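Local coordinates for histone fold protein (Methanopyrus kandleri, PDB 1F1E) that packs two histone folds into a single chain and probably binds DNA, pairing its folds in the manner of a histone dimer, at residues 13-16 with 22-25. Numbering follows the deposited sequence. Where two conformers were deposited one is given.
Sequences IFRQ and RLSQ
Leu23 reaches across to both Phe14 and Arg15, joining the short strand 22-23 to the end of helix 7-15, the first helix of the N-terminal histone fold. Along the strand, Arg22 turns its CB away from the helix and makes backbone hydrogen bonds to Lys133 and Val135, just before and in the parallel strand 134-135 of the second histone fold; this is the loop-to-loop beta bridge of a histone-fold handshake pair. Leu23 does the touching. With CG anti to its backbone N (chi1 -171°), it sends one methyl to each neighbour. CD1 comes obliquely to the Phe14 ring, 3.7 Å from CE1, while CD2 lies off-centre over one face of the Arg15 guanidinium. Phe14 also packs on Ile31, Leu119 and Ala123, in the core shared by the two folds. Leu23 CB covers the guanidinium more closely, 3.5 Å from Arg15 NH1. A bend at chi3 (-107°) brings this group to the leucine, and NH1 also forms a salt bridge with Glu11 one helical turn back. In the guanidinium plane, a water accepts hydrogen bonds from Arg15 NH2 (3.2 Å) and Leu23 N (3.1 Å). Replacing Arg15 by an alanine is likely to leave Glu11 without its mate, uncover one side of Leu23 and break the water link. Ser24 turns away and takes the N-cap position of helix 25-51. No direct hydrogen bond crosses between the segments: a methyl-to-ring contact, a guanidinium face laid on the leucine and one water join them, with the arginine's charge probably offset largely by Glu11 of its own helix.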
# COMPACT_ATOMS: atom_id res chain seq x y z
N ILE A 13 -14.69 5.47 15.70
CA ILE A 13 -13.56 4.58 15.51
C ILE A 13 -12.33 5.45 15.29
O ILE A 13 -11.27 5.23 15.84
CB ILE A 13 -13.83 3.58 14.43
CG1 ILE A 13 -14.93 2.59 14.84
CG2 ILE A 13 -12.60 2.83 14.01
CD1 ILE A 13 -15.57 1.88 13.64
N PHE A 14 -12.45 6.43 14.40
CA PHE A 14 -11.30 7.33 14.17
C PHE A 14 -10.88 7.99 15.47
O PHE A 14 -9.69 8.12 15.79
CB PHE A 14 -11.73 8.37 13.16
CG PHE A 14 -10.65 9.31 12.74
CD1 PHE A 14 -10.50 10.54 13.32
CD2 PHE A 14 -9.74 8.94 11.75
CE1 PHE A 14 -9.51 11.43 12.95
CE2 PHE A 14 -8.74 9.79 11.40
CZ PHE A 14 -8.62 11.03 11.99
N ARG A 15 -11.89 8.42 16.24
CA ARG A 15 -11.59 9.12 17.48
C ARG A 15 -10.91 8.24 18.52
O ARG A 15 -10.19 8.66 19.43
CB ARG A 15 -12.92 9.71 18.00
CG ARG A 15 -12.98 11.01 18.67
CD ARG A 15 -14.39 11.26 19.19
NE ARG A 15 -15.09 12.28 18.39
CZ ARG A 15 -14.81 13.58 18.52
NH1 ARG A 15 -15.46 14.47 17.80
NH2 ARG A 15 -13.87 13.99 19.36
N GLN A 16 -11.04 6.93 18.43
CA GLN A 16 -10.31 6.03 19.29
C GLN A 16 -8.82 6.24 19.16
O GLN A 16 -8.07 5.95 20.08
CB GLN A 16 -10.52 4.55 18.91
CG GLN A 16 -11.92 4.08 19.21
CD GLN A 16 -12.30 2.71 18.69
OE1 GLN A 16 -13.41 2.25 18.88
NE2 GLN A 16 -11.39 2.04 18.01
N ARG A 22 -9.69 17.19 20.32
CA ARG A 22 -10.92 17.58 19.63
C ARG A 22 -10.84 17.20 18.15
O ARG A 22 -9.72 17.02 17.63
CB ARG A 22 -11.19 19.06 19.82
N LEU A 23 -11.99 17.10 17.51
CA LEU A 23 -12.05 16.74 16.09
C LEU A 23 -12.86 17.79 15.36
O LEU A 23 -14.04 18.02 15.71
CB LEU A 23 -12.65 15.36 15.97
CG LEU A 23 -12.61 14.69 14.58
CD1 LEU A 23 -11.16 14.52 14.09
CD2 LEU A 23 -13.35 13.38 14.64
N SER A 24 -12.24 18.48 14.40
CA SER A 24 -13.02 19.51 13.69
C SER A 24 -13.98 18.89 12.66
O SER A 24 -13.90 17.74 12.24
CB SER A 24 -12.06 20.45 12.97
OG SER A 24 -11.37 19.84 11.93
N GLN A 25 -14.93 19.73 12.21
CA GLN A 25 -15.84 19.29 11.17
C GLN A 25 -15.08 18.96 9.89
O GLN A 25 -15.46 18.02 9.22
CB GLN A 25 -16.80 20.49 10.98
CG GLN A 25 -18.15 20.17 10.43
CD GLN A 25 -18.76 18.98 11.16
OE1 GLN A 25 -19.27 19.13 12.29
NE2 GLN A 25 -18.69 17.83 10.51
O HOH W 1 -14.38 17.19 19.44